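Putative phosphosugar isomerases (PDB 3FKJ) probably binds phosphorylated sugar derivatives and may act as a sugar isomerase, with two parallel-sheet alpha/beta domains in each subunit of a two-chain assembly. Local coordinates at residues G36-E41 with N90-L95; I40-F45 with P84-K89; W44-G49 with G72-N77; M217-S222 with I245-Y250; M237-S242 with L336-Y341. All blocks are in the same frame, centred on the assembly; numbering follows the deposited sequence.

Interaction 1: residues G36-E41 with N90-L95; sequences GKQNIE and NSVVIL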
# COMPACT_ATOMS: atom_id res chain seq x y z
N GLY A 36 1.04 30.19 -8.32
CA GLY A 36 0.86 31.39 -9.14
C GLY A 36 0.28 31.08 -10.51
O GLY A 36 -0.22 31.98 -11.19
N LYS A 37 0.31 29.80 -10.90
CA LYS A 37 -0.06 29.35 -12.24
C LYS A 37 -1.25 28.36 -12.29
O LYS A 37 -1.81 28.14 -13.36
CB LYS A 37 1.15 28.69 -12.89
CG LYS A 37 2.32 29.63 -13.07
CD LYS A 37 3.55 28.87 -13.46
CE LYS A 37 4.66 29.80 -13.96
NZ LYS A 37 5.86 28.98 -14.38
N GLN A 38 -1.61 27.75 -11.16
CA GLN A 38 -2.75 26.85 -11.10
C GLN A 38 -3.19 26.66 -9.65
O GLN A 38 -2.57 27.16 -8.73
CB GLN A 38 -2.36 25.48 -11.67
CG GLN A 38 -1.23 24.81 -10.90
CD GLN A 38 -0.97 23.39 -11.33
OE1 GLN A 38 -0.41 23.13 -12.41
NE2 GLN A 38 -1.34 22.45 -10.48
N ASN A 39 -4.26 25.91 -9.47
CA ASN A 39 -4.61 25.39 -8.15
C ASN A 39 -3.84 24.11 -7.88
O ASN A 39 -3.42 23.45 -8.82
CB ASN A 39 -6.11 25.06 -8.06
CG ASN A 39 -6.98 26.21 -8.47
OD1 ASN A 39 -6.63 27.37 -8.26
ND2 ASN A 39 -8.12 25.89 -9.07
N ILE A 40 -3.65 23.79 -6.60
CA ILE A 40 -3.20 22.47 -6.21
C ILE A 40 -4.35 21.77 -5.54
O ILE A 40 -4.53 21.87 -4.32
CB ILE A 40 -1.93 22.45 -5.31
CG1 ILE A 40 -0.76 23.18 -5.99
CG2 ILE A 40 -1.51 20.97 -5.02
CD1 ILE A 40 0.50 23.33 -5.12
N GLU A 41 -5.11 21.01 -6.33
CA GLU A 41 -6.28 20.28 -5.82
C GLU A 41 -5.98 18.82 -5.52
O GLU A 41 -6.65 18.20 -4.69
CB GLU A 41 -7.42 20.38 -6.83
CG GLU A 41 -8.05 21.75 -6.89
CD GLU A 41 -8.89 21.95 -8.13
OE1 GLU A 41 -9.53 21.00 -8.61
OE2 GLU A 41 -8.87 23.07 -8.65
N ASN A 90 -4.99 21.12 -12.50
CA ASN A 90 -4.81 21.48 -11.09
C ASN A 90 -4.26 20.34 -10.21
O ASN A 90 -4.47 20.31 -8.99
CB ASN A 90 -6.13 22.02 -10.55
CG ASN A 90 -6.57 23.29 -11.26
OD1 ASN A 90 -5.79 24.25 -11.41
ND2 ASN A 90 -7.80 23.30 -11.74
N SER A 91 -3.55 19.42 -10.85
CA SER A 91 -2.81 18.36 -10.18
C SER A 91 -1.33 18.69 -10.16
O SER A 91 -0.83 19.39 -11.03
CB SER A 91 -2.97 17.01 -10.91
OG SER A 91 -4.33 16.63 -11.07
N VAL A 92 -0.64 18.18 -9.15
CA VAL A 92 0.81 18.18 -9.05
C VAL A 92 1.26 16.73 -8.93
O VAL A 92 0.70 15.93 -8.16
CB VAL A 92 1.30 19.01 -7.85
CG1 VAL A 92 2.81 18.85 -7.67
CG2 VAL A 92 0.88 20.51 -8.02
N VAL A 93 2.21 16.36 -9.77
CA VAL A 93 2.75 15.00 -9.77
C VAL A 93 4.22 15.10 -9.38
O VAL A 93 5.00 15.83 -10.00
CB VAL A 93 2.55 14.26 -11.12
CG1 VAL A 93 3.14 12.82 -11.05
CG2 VAL A 93 1.05 14.24 -11.50
N ILE A 94 4.57 14.42 -8.30
CA ILE A 94 5.90 14.49 -7.75
C ILE A 94 6.55 13.14 -7.95
O ILE A 94 6.06 12.13 -7.44
CB ILE A 94 5.90 14.90 -6.26
CG1 ILE A 94 5.05 16.15 -6.06
CG2 ILE A 94 7.36 15.05 -5.72
CD1 ILE A 94 4.84 16.55 -4.60
N LEU A 95 7.63 13.15 -8.73
CA LEU A 95 8.33 11.94 -9.14
C LEU A 95 9.78 11.91 -8.60
O LEU A 95 10.37 12.95 -8.37
CB LEU A 95 8.27 11.81 -10.66
CG LEU A 95 6.88 12.03 -11.28
CD1 LEU A 95 6.78 13.35 -12.03
CD2 LEU A 95 6.56 10.86 -12.22
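Asn39 and Asn90 run side by side with their ends pointing the same way, and their amide planes differ by only 25°. The first torsion of Asn90 (chi1 -63°) swings its CG anti to its own carbonyl carbon, which brings OD1 toward segment 36-41, where it takes a hydrogen bond from Asn39 N at 3.0 Å. That donor stands above the plane of the side-chain carbonyl. Asn39 in turn sends its ND2 to Glu41 OE2 at 2.9 Å, meeting that oxygen nearly along its C-O axis. That bond holds the carboxylate of Glu41 beside Asn90, its plane tilted from the amide. OE2 does come close to Asn90 ND2, but the angle is too poor for a bond.

The backbone of Asn90 is gripped as well: Glu41 N donates to Asn90 O at 2.8 Å. On the other flank Gln38 stretches out beyond CG and uses both hydrogens of its amide. One goes to Asn39 O at 2.8 Å, the other to Ser91 O at 3.2 Å along an almost straight line (177°), with Ser91 O lying in the amide plane of Gln38. Beside these polar groups CG1 of Ile40 rests on CG2 of Val92, 3.7 Å away, at the start of strand 91-97 in the parallel sheet of the SIS domain.

Two bonds from NE2 fix the rotation of the Gln38 amide, and Asn90 accepts through both its backbone and side-chain oxygens, so directional amide bonds would largely fix how the loop lies on the strand.

Interaction 2: residues I40-F45 with P84-K89; sequences IERVWF and PKALGK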
# COMPACT_ATOMS: atom_id res chain seq x y z
N ILE A 40 -3.65 23.79 -6.60
CA ILE A 40 -3.20 22.47 -6.21
C ILE A 40 -4.35 21.77 -5.54
O ILE A 40 -4.53 21.87 -4.32
CB ILE A 40 -1.93 22.45 -5.31
CG1 ILE A 40 -0.76 23.18 -5.99
CG2 ILE A 40 -1.51 20.97 -5.02
CD1 ILE A 40 0.50 23.33 -5.12
N GLU A 41 -5.11 21.01 -6.33
CA GLU A 41 -6.28 20.28 -5.82
C GLU A 41 -5.98 18.82 -5.52
O GLU A 41 -6.65 18.20 -4.69
CB GLU A 41 -7.42 20.38 -6.83
CG GLU A 41 -8.05 21.75 -6.89
CD GLU A 41 -8.89 21.95 -8.13
OE1 GLU A 41 -9.53 21.00 -8.61
OE2 GLU A 41 -8.87 23.07 -8.65
N ARG A 42 -5.00 18.26 -6.24
CA ARG A 42 -4.60 16.86 -6.11
C ARG A 42 -3.09 16.78 -6.24
O ARG A 42 -2.49 17.52 -7.03
CB ARG A 42 -5.23 16.01 -7.20
CG ARG A 42 -6.72 16.17 -7.33
CD ARG A 42 -7.27 15.12 -8.26
NE ARG A 42 -7.26 13.78 -7.65
CZ ARG A 42 -8.33 13.15 -7.13
NH1 ARG A 42 -9.53 13.72 -7.13
NH2 ARG A 42 -8.18 11.93 -6.62
N VAL A 43 -2.49 15.91 -5.43
CA VAL A 43 -1.09 15.52 -5.55
C VAL A 43 -1.03 14.02 -5.82
O VAL A 43 -1.83 13.23 -5.26
CB VAL A 43 -0.32 15.84 -4.22
CG1 VAL A 43 1.15 15.54 -4.36
CG2 VAL A 43 -0.53 17.29 -3.87
N TRP A 44 -0.11 13.63 -6.72
CA TRP A 44 0.37 12.25 -6.80
C TRP A 44 1.84 12.19 -6.52
O TRP A 44 2.64 12.96 -7.06
CB TRP A 44 0.12 11.63 -8.18
CG TRP A 44 -1.26 11.17 -8.41
CD1 TRP A 44 -1.76 9.92 -8.17
CD2 TRP A 44 -2.33 11.95 -8.90
NE1 TRP A 44 -3.08 9.87 -8.48
CE2 TRP A 44 -3.46 11.09 -8.97
CE3 TRP A 44 -2.47 13.29 -9.28
CZ2 TRP A 44 -4.72 11.53 -9.42
CZ3 TRP A 44 -3.71 13.72 -9.76
CH2 TRP A 44 -4.82 12.85 -9.80
N PHE A 45 2.17 11.26 -5.64
CA PHE A 45 3.52 10.74 -5.49
C PHE A 45 3.72 9.52 -6.38
O PHE A 45 3.02 8.52 -6.24
CB PHE A 45 3.75 10.37 -4.05
CG PHE A 45 3.67 11.53 -3.14
CD1 PHE A 45 4.69 12.47 -3.11
CD2 PHE A 45 2.56 11.70 -2.31
CE1 PHE A 45 4.62 13.56 -2.25
CE2 PHE A 45 2.46 12.78 -1.46
CZ PHE A 45 3.51 13.72 -1.42
N PRO A 84 -5.29 7.79 -13.95
CA PRO A 84 -6.51 8.31 -13.33
C PRO A 84 -7.11 9.45 -14.14
O PRO A 84 -6.40 10.35 -14.55
CB PRO A 84 -6.03 8.83 -11.96
CG PRO A 84 -4.62 8.75 -11.95
CD PRO A 84 -4.14 7.88 -13.04
N LYS A 85 -8.42 9.40 -14.35
CA LYS A 85 -9.09 10.49 -15.03
C LYS A 85 -9.04 11.76 -14.21
O LYS A 85 -9.20 12.82 -14.75
CB LYS A 85 -10.52 10.12 -15.37
CG LYS A 85 -10.60 9.12 -16.50
CD LYS A 85 -12.02 8.80 -16.87
CE LYS A 85 -12.04 7.83 -18.04
NZ LYS A 85 -13.42 7.41 -18.45
N ALA A 86 -8.78 11.65 -12.91
CA ALA A 86 -8.66 12.84 -12.05
C ALA A 86 -7.42 13.65 -12.32
O ALA A 86 -7.34 14.78 -11.85
CB ALA A 86 -8.72 12.46 -10.59
N LEU A 87 -6.42 13.09 -13.01
CA LEU A 87 -5.20 13.86 -13.31
C LEU A 87 -5.45 14.99 -14.33
O LEU A 87 -6.01 14.76 -15.41
CB LEU A 87 -4.09 12.92 -13.81
CG LEU A 87 -2.71 13.53 -14.07
CD1 LEU A 87 -1.98 13.88 -12.77
CD2 LEU A 87 -1.89 12.55 -14.92
N GLY A 88 -5.01 16.20 -14.01
CA GLY A 88 -5.17 17.31 -14.92
C GLY A 88 -4.53 18.62 -14.47
O GLY A 88 -3.57 18.61 -13.70
N LYS A 89 -5.11 19.71 -14.96
CA LYS A 89 -4.56 21.07 -14.87
C LYS A 89 -4.16 21.49 -13.48
O LYS A 89 -3.15 22.16 -13.32
CB LYS A 89 -5.59 22.08 -15.33
CG LYS A 89 -5.50 22.51 -16.78
CD LYS A 89 -6.77 23.30 -17.18
CE LYS A 89 -7.31 24.21 -16.04
NZ LYS A 89 -8.26 25.27 -16.53
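In the SIS domain's alternating alpha/beta fold, the connection from helix 76-81 to strand 91-97 makes a type I beta turn, Pro84 to Leu87, beside strand 42-47. Leu87 N closes the turn on Pro84 O at 3.1 Å, and two side chains of the strand, Trp44 and Arg42, lie against it.

The six-membered part of the Trp44 indole does most of the touching. Its CZ2 meets CG of Pro84 at 3.8 Å, the two side chains sliding past each other in opposite directions. Further round the ring, CZ3 is 3.5 Å from CD1 of Leu87, which approaches the ring at a slant. The CB of Ala86 lies in the plane of the indole at its edge, 4.0 Å from Trp44 CH2.

That same methyl serves Arg42. Bent at chi3 (72°), the arginine chain turns its guanidinium so that one face is laid on CB of Ala86, which sits over the centre of the group and 3.5 Å from Arg42 CZ. No hydrogen bond joins the two segments. The polar end of Arg42 looks to the dimer partner instead, NH1 bonding to Leu69 O of the second subunit.

Ala86 also packs on Ala66 of the second subunit, so the turn lies between that interface and its own sheet: Leu87 packs on Val93 of strand 91-97, and Trp44 reaches Ile74 of strand 70-75 and the ring of Phe79 in helix 76-81.

Interaction 3: residues W44-G49 with G72-N77; sequences WFVGCG and GYITSN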
# COMPACT_ATOMS: atom_id res chain seq x y z
N TRP A 44 -0.11 13.63 -6.72
CA TRP A 44 0.37 12.25 -6.80
C TRP A 44 1.84 12.19 -6.52
O TRP A 44 2.64 12.96 -7.06
CB TRP A 44 0.12 11.63 -8.18
CG TRP A 44 -1.26 11.17 -8.41
CD1 TRP A 44 -1.76 9.92 -8.17
CD2 TRP A 44 -2.33 11.95 -8.90
NE1 TRP A 44 -3.08 9.87 -8.48
CE2 TRP A 44 -3.46 11.09 -8.97
CE3 TRP A 44 -2.47 13.29 -9.28
CZ2 TRP A 44 -4.72 11.53 -9.42
CZ3 TRP A 44 -3.71 13.72 -9.76
CH2 TRP A 44 -4.82 12.85 -9.80
N PHE A 45 2.17 11.26 -5.64
CA PHE A 45 3.52 10.74 -5.49
C PHE A 45 3.72 9.52 -6.38
O PHE A 45 3.02 8.52 -6.24
CB PHE A 45 3.75 10.37 -4.05
CG PHE A 45 3.67 11.53 -3.14
CD1 PHE A 45 4.69 12.47 -3.11
CD2 PHE A 45 2.56 11.70 -2.31
CE1 PHE A 45 4.62 13.56 -2.25
CE2 PHE A 45 2.46 12.78 -1.46
CZ PHE A 45 3.51 13.72 -1.42
N VAL A 46 4.68 9.62 -7.30
CA VAL A 46 4.87 8.60 -8.29
C VAL A 46 6.35 8.19 -8.40
O VAL A 46 7.25 9.00 -8.54
CB VAL A 46 4.25 9.01 -9.66
CG1 VAL A 46 4.24 7.81 -10.65
CG2 VAL A 46 2.80 9.55 -9.47
N GLY A 47 6.58 6.89 -8.33
CA GLY A 47 7.90 6.35 -8.48
C GLY A 47 7.90 4.85 -8.34
O GLY A 47 6.83 4.25 -8.23
N CYS A 48 9.10 4.27 -8.34
CA CYS A 48 9.29 2.82 -8.22
C CYS A 48 10.19 2.46 -7.05
O CYS A 48 11.19 3.10 -6.84
CB CYS A 48 9.94 2.26 -9.49
SG CYS A 48 8.98 2.51 -11.00
N GLY A 49 9.79 1.42 -6.33
CA GLY A 49 10.57 0.87 -5.23
C GLY A 49 10.87 1.89 -4.17
O GLY A 49 9.95 2.50 -3.60
N GLY A 72 -2.54 10.93 -3.95
CA GLY A 72 -2.27 9.66 -4.59
C GLY A 72 -0.85 9.22 -4.39
O GLY A 72 0.03 10.05 -4.12
N TYR A 73 -0.62 7.92 -4.54
CA TYR A 73 0.67 7.28 -4.24
C TYR A 73 0.77 6.02 -5.04
O TYR A 73 0.09 5.03 -4.77
CB TYR A 73 0.72 7.02 -2.76
CG TYR A 73 1.92 6.29 -2.20
CD1 TYR A 73 3.04 6.99 -1.75
CD2 TYR A 73 1.88 4.92 -2.00
CE1 TYR A 73 4.11 6.34 -1.19
CE2 TYR A 73 2.96 4.26 -1.46
CZ TYR A 73 4.05 4.98 -1.04
OH TYR A 73 5.09 4.33 -0.48
N ILE A 74 1.54 6.05 -6.12
CA ILE A 74 1.38 5.03 -7.15
C ILE A 74 2.70 4.68 -7.86
O ILE A 74 3.54 5.53 -8.12
CB ILE A 74 0.28 5.47 -8.18
CG1 ILE A 74 0.02 4.38 -9.24
CG2 ILE A 74 0.68 6.73 -8.86
CD1 ILE A 74 -0.69 3.15 -8.69
N THR A 75 2.87 3.39 -8.13
CA THR A 75 4.02 2.90 -8.87
C THR A 75 3.91 3.38 -10.32
O THR A 75 2.83 3.34 -10.94
CB THR A 75 4.21 1.37 -8.68
OG1 THR A 75 5.52 0.99 -9.12
CG2 THR A 75 3.09 0.53 -9.41
N SER A 76 5.04 3.83 -10.86
CA SER A 76 5.10 4.61 -12.08
C SER A 76 4.41 3.97 -13.26
O SER A 76 3.63 4.63 -13.95
CB SER A 76 6.54 4.94 -12.46
OG SER A 76 7.23 5.66 -11.44
N ASN A 77 4.70 2.71 -13.51
CA ASN A 77 4.20 2.05 -14.67
C ASN A 77 2.71 1.78 -14.61
O ASN A 77 2.06 1.70 -15.66
CB ASN A 77 5.01 0.80 -15.03
CG ASN A 77 5.12 0.63 -16.54
OD1 ASN A 77 4.94 1.60 -17.27
ND2 ASN A 77 5.43 -0.58 -17.01
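Phe45 O accepts a hydrogen bond from Ile74 N at 2.9 Å, and Phe45 N returns one of the same length to Gly72 O. CA of Tyr73 adds a CH...O contact to Phe45 O. Further on, Gly47 N to Ile74 O and Ser76 N to Gly47 O are weak, as the two parallel strands part. Just past the strands, Thr75 OG1 and Gly49 N bond to Glu249 OE2 of the second subunit.

Val46 and Ile74 point to the same face of the sheet as Trp44 and lie side by side, their CG2 methyls 3.6 Å apart. Gly72 pairs with Trp44, and its bare CA lets CD1 of the indole come within 3.6 Å. On the other face CB of Phe45 touches CD1 of the Tyr73 ring at 4.1 Å. Past the strand ends, Cys48 SG lies 3.6 Å from Ser76 OG, but the polar partner of that hydroxyl is Thr105 OG1.

Strand 42-47 is held here between the edge strand 70-75 and strand 91-97. Helix 56-65 packs on Phe45 and Tyr73, while helix 103-115 covers Val46 and Cys48.

Interaction 4: residues M217-S222 with I245-Y250; sequences MGSGPS and IHSGEY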
# COMPACT_ATOMS: atom_id res chain seq x y z
N MSE A 217 7.73 -4.69 9.98
CA MSE A 217 6.48 -4.19 10.55
C MSE A 217 6.63 -2.74 11.04
O MSE A 217 7.70 -2.30 11.45
CB MSE A 217 6.01 -5.13 11.69
CG MSE A 217 4.62 -4.84 12.25
SE MSE A 217 4.06 -6.13 13.64
CE MSE A 217 4.47 -7.72 12.72
N GLY A 218 5.51 -2.03 10.97
CA GLY A 218 5.41 -0.66 11.33
C GLY A 218 3.99 -0.20 11.07
O GLY A 218 3.18 -0.93 10.48
N SER A 219 3.70 1.01 11.52
CA SER A 219 2.40 1.62 11.32
C SER A 219 2.57 3.09 11.15
O SER A 219 3.64 3.62 11.37
CB SER A 219 1.50 1.36 12.54
OG SER A 219 2.01 2.01 13.70
N GLY A 220 1.48 3.76 10.81
CA GLY A 220 1.52 5.23 10.69
C GLY A 220 2.68 5.78 9.91
O GLY A 220 2.87 5.40 8.76
N PRO A 221 3.48 6.68 10.53
CA PRO A 221 4.52 7.36 9.76
C PRO A 221 5.69 6.44 9.38
O PRO A 221 6.47 6.78 8.50
CB PRO A 221 5.01 8.43 10.74
CG PRO A 221 4.86 7.79 12.05
CD PRO A 221 3.55 7.06 11.95
N SER A 222 5.84 5.32 10.10
CA SER A 222 6.94 4.39 9.88
C SER A 222 6.66 3.24 8.88
O SER A 222 7.56 2.43 8.62
CB SER A 222 7.35 3.75 11.21
OG SER A 222 7.71 4.68 12.20
N ILE A 245 4.28 -6.07 6.85
CA ILE A 245 2.99 -6.22 7.51
C ILE A 245 2.76 -4.93 8.31
O ILE A 245 3.58 -4.56 9.18
CB ILE A 245 2.97 -7.38 8.53
CG1 ILE A 245 3.44 -8.68 7.87
CG2 ILE A 245 1.56 -7.54 9.15
CD1 ILE A 245 3.68 -9.77 8.88
N HIS A 246 1.64 -4.27 8.03
CA HIS A 246 1.22 -3.16 8.85
C HIS A 246 0.84 -3.72 10.25
O HIS A 246 0.15 -4.77 10.37
CB HIS A 246 0.07 -2.41 8.18
CG HIS A 246 -0.29 -1.12 8.84
ND1 HIS A 246 -0.91 -1.07 10.07
CD2 HIS A 246 -0.11 0.16 8.45
CE1 HIS A 246 -1.09 0.19 10.41
NE2 HIS A 246 -0.60 0.95 9.46
N SER A 247 1.32 -3.03 11.30
CA SER A 247 1.09 -3.47 12.67
C SER A 247 -0.39 -3.77 12.96
O SER A 247 -0.70 -4.73 13.70
CB SER A 247 1.57 -2.41 13.63
OG SER A 247 2.94 -2.19 13.56
N GLY A 248 -1.27 -2.94 12.39
CA GLY A 248 -2.71 -3.05 12.54
C GLY A 248 -3.22 -4.29 11.83
O GLY A 248 -4.01 -5.06 12.39
N GLU A 249 -2.71 -4.50 10.61
CA GLU A 249 -3.02 -5.68 9.76
C GLU A 249 -2.53 -7.04 10.29
O GLU A 249 -3.14 -8.08 10.00
CB GLU A 249 -2.46 -5.44 8.35
CG GLU A 249 -3.25 -4.41 7.54
CD GLU A 249 -4.61 -4.97 7.07
OE1 GLU A 249 -4.59 -5.85 6.18
OE2 GLU A 249 -5.69 -4.52 7.56
N TYR A 250 -1.45 -7.03 11.06
CA TYR A 250 -0.87 -8.25 11.63
C TYR A 250 -1.90 -9.22 12.23
O TYR A 250 -1.85 -10.44 12.01
CB TYR A 250 0.10 -7.83 12.72
CG TYR A 250 0.86 -8.96 13.43
CD1 TYR A 250 1.74 -9.78 12.73
CD2 TYR A 250 0.72 -9.15 14.78
CE1 TYR A 250 2.46 -10.77 13.38
CE2 TYR A 250 1.43 -10.15 15.46
CZ TYR A 250 2.30 -10.96 14.75
OH TYR A 250 3.03 -11.94 15.39
O HOH W 1 0.42 3.75 7.66
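One hydrogen bond joins the ends of two parallel strands here, Ser247 N to Gly218 O at 2.9 Å. Both strands belong to the beta-alpha-beta unit formed by strand 213-218, helix 223-238 and strand 241-246, in the chain's second parallel sheet. CH...O contacts add to it: Met217 CA approaches Ile245 O, and His246 CA approaches Gly218 O.

Among the hydroxyls, Ser219 OG and Ser247 OG both bond to Asp277 OD1, tying the two loops to helix 274-286.

The aromatic contacts involve two rings. On one flank of the strand ends, Met217, a selenomethionine built in two conformers, makes a Met-aromatic contact with Tyr250 in the conformer given here; its SE stands above the ring face but at a distance, 4.6 Å from the centroid, and the contact is less certain for that reason. On the opposite flank the His246 ring has Gly218 O and Ser219 CA over one face, the latter a CH-pi contact 4.0 Å from the centroid. Its ND1 accepts from Gly248 N, and NE2 bonds to Glu78 of the second subunit, which also takes Gly220 N; the imidazole is thus fixed at both nitrogens. Beside it, CB of Ser219 lies 3.6 Å from His246 CE1.

Interaction 5: residues M237-S242 with L336-Y341; sequences MQWINS and LTTRRY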
# COMPACT_ATOMS: atom_id res chain seq x y z
N MSE A 237 18.90 -6.37 -1.59
CA MSE A 237 20.32 -6.13 -1.28
C MSE A 237 20.90 -7.19 -0.38
O MSE A 237 22.09 -7.14 -0.04
CB MSE A 237 20.50 -4.76 -0.67
CG MSE A 237 20.00 -3.60 -1.57
SE MSE A 237 20.90 -1.87 -1.21
CE MSE A 237 19.49 -0.72 -1.74
N GLN A 238 20.06 -8.16 -0.00
CA GLN A 238 20.49 -9.28 0.82
C GLN A 238 20.01 -10.62 0.37
O GLN A 238 20.45 -11.62 0.90
CB GLN A 238 20.08 -9.07 2.30
CG GLN A 238 20.82 -7.99 3.03
CD GLN A 238 22.30 -8.28 3.17
OE1 GLN A 238 22.69 -9.07 3.99
NE2 GLN A 238 23.11 -7.60 2.39
N TRP A 239 19.10 -10.67 -0.59
CA TRP A 239 18.42 -11.90 -1.00
C TRP A 239 17.81 -12.69 0.18
O TRP A 239 17.95 -13.89 0.23
CB TRP A 239 19.30 -12.81 -1.86
CG TRP A 239 19.92 -12.16 -3.03
CD1 TRP A 239 19.43 -11.09 -3.76
CD2 TRP A 239 21.15 -12.56 -3.68
NE1 TRP A 239 20.30 -10.78 -4.78
CE2 TRP A 239 21.36 -11.65 -4.76
CE3 TRP A 239 22.09 -13.58 -3.46
CZ2 TRP A 239 22.49 -11.73 -5.59
CZ3 TRP A 239 23.21 -13.65 -4.29
CH2 TRP A 239 23.39 -12.73 -5.34
N ILE A 240 17.10 -11.99 1.07
CA ILE A 240 16.39 -12.61 2.21
C ILE A 240 14.89 -12.43 1.96
O ILE A 240 14.43 -11.33 1.67
CB ILE A 240 16.76 -11.90 3.56
CG1 ILE A 240 18.21 -12.19 3.95
CG2 ILE A 240 15.79 -12.30 4.70
CD1 ILE A 240 18.85 -11.11 4.88
N ASN A 241 14.14 -13.52 2.05
CA ASN A 241 12.74 -13.48 1.78
C ASN A 241 12.10 -12.57 2.81
O ASN A 241 12.47 -12.59 3.99
CB ASN A 241 12.12 -14.87 1.91
CG ASN A 241 12.68 -15.86 0.93
OD1 ASN A 241 12.39 -15.80 -0.26
ND2 ASN A 241 13.45 -16.83 1.44
N SER A 242 11.16 -11.75 2.36
CA SER A 242 10.58 -10.75 3.24
C SER A 242 9.22 -10.29 2.76
O SER A 242 8.92 -10.27 1.54
CB SER A 242 11.55 -9.55 3.38
OG SER A 242 11.12 -8.63 4.36
N LEU A 336 25.95 -4.69 0.28
CA LEU A 336 24.65 -4.11 -0.04
C LEU A 336 24.55 -3.81 -1.55
O LEU A 336 23.47 -3.80 -2.12
CB LEU A 336 24.39 -2.88 0.83
CG LEU A 336 24.05 -3.19 2.29
CD1 LEU A 336 24.12 -1.93 3.15
CD2 LEU A 336 22.66 -3.89 2.42
N THR A 337 25.69 -3.68 -2.21
CA THR A 337 25.77 -3.40 -3.63
C THR A 337 25.68 -4.68 -4.49
O THR A 337 25.67 -4.58 -5.70
CB THR A 337 27.10 -2.64 -3.93
OG1 THR A 337 28.19 -3.37 -3.40
CG2 THR A 337 27.13 -1.20 -3.28
N THR A 338 25.59 -5.86 -3.88
CA THR A 338 25.37 -7.11 -4.63
C THR A 338 24.07 -7.10 -5.44
O THR A 338 22.98 -6.96 -4.86
CB THR A 338 25.25 -8.34 -3.68
OG1 THR A 338 26.37 -8.42 -2.80
CG2 THR A 338 25.10 -9.67 -4.47
N ARG A 339 24.18 -7.34 -6.75
CA ARG A 339 23.01 -7.63 -7.61
C ARG A 339 23.27 -8.80 -8.58
O ARG A 339 24.37 -8.95 -9.10
CB ARG A 339 22.60 -6.43 -8.46
CG ARG A 339 22.33 -5.17 -7.70
CD ARG A 339 21.07 -5.23 -6.84
NE ARG A 339 20.83 -3.92 -6.23
CZ ARG A 339 21.47 -3.42 -5.17
NH1 ARG A 339 22.37 -4.12 -4.50
NH2 ARG A 339 21.18 -2.21 -4.75
N ARG A 340 22.26 -9.64 -8.83
CA ARG A 340 22.37 -10.56 -9.95
C ARG A 340 21.56 -10.11 -11.17
O ARG A 340 21.76 -10.61 -12.28
CB ARG A 340 22.05 -12.01 -9.53
CG ARG A 340 20.67 -12.23 -8.97
CD ARG A 340 20.58 -13.57 -8.33
NE ARG A 340 19.57 -13.60 -7.28
CZ ARG A 340 19.31 -14.68 -6.53
NH1 ARG A 340 19.96 -15.82 -6.73
NH2 ARG A 340 18.42 -14.62 -5.56
N TYR A 341 20.66 -9.15 -10.98
CA TYR A 341 19.86 -8.69 -12.12
C TYR A 341 19.99 -7.21 -12.39
O TYR A 341 20.23 -6.81 -13.53
CB TYR A 341 18.40 -9.04 -11.91
CG TYR A 341 18.18 -10.50 -11.67
CD1 TYR A 341 18.66 -11.45 -12.57
CD2 TYR A 341 17.49 -10.93 -10.55
CE1 TYR A 341 18.45 -12.81 -12.35
CE2 TYR A 341 17.28 -12.29 -10.31
CZ TYR A 341 17.76 -13.21 -11.23
OH TYR A 341 17.54 -14.54 -11.01
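Arg340 leaves the backbone with CB already 4.0 Å from CZ2 of Trp239. Its first torsion (chi1 59°) sets CG between the backbone N and the carbonyl carbon, and from there the chain runs extended across the indole. CG stays near CZ2, and CD follows at 3.8 Å from the same Trp239 atom, an off-centre CH-pi contact with the six-membered ring. NE then comes over the face, 3.7 Å from Trp239 CE2. At the tip the guanidinium lies flat on the indole with the planes 23° apart, a cation-pi stack whose CZ is 4.1 Å from the centroid of the five-membered ring.

Trp239 itself is the first residue after helix 223-238, with positive phi, in the beta-alpha-beta unit that leads to strand 241-246. Its polar partner is Glu256 of the second subunit, and NH1 of Arg340 forms a salt bridge with Glu259 of that subunit, so the stack borders the dimer interface.

CG2 of Thr338 meets Trp239 CZ2 at 3.5 Å. Nearer the helix, Met237, a selenomethionine, lays its CG over one face of the Arg339 guanidinium, whose NH2 is salt-bridged to Glu236, while Arg339 NH1 donates to Leu336 O at 2.6 Å, in the carbonyl plane, and also to Thr338 O.

From the N terminus, interaction 1 closes the widest of the three loops in the first sheet, bringing the entry to strand 42-47 back to the start of strand 91-97. Interaction 2 starts from the same stretch and closes slightly earlier, on the turn before that strand; interaction 3, pairing strands 42-47 and 70-75, is nested inside the loop of interaction 1. All three thus gather round one parallel sheet. Interaction 4 follows in series and closes a short beta-alpha-beta loop in the second sheet. Interaction 5 crosses it, opening between its two segments, and ties the end of helix 223-238 to the segment after helix 313-331. Interactions 2 to 5 also touch the second subunit.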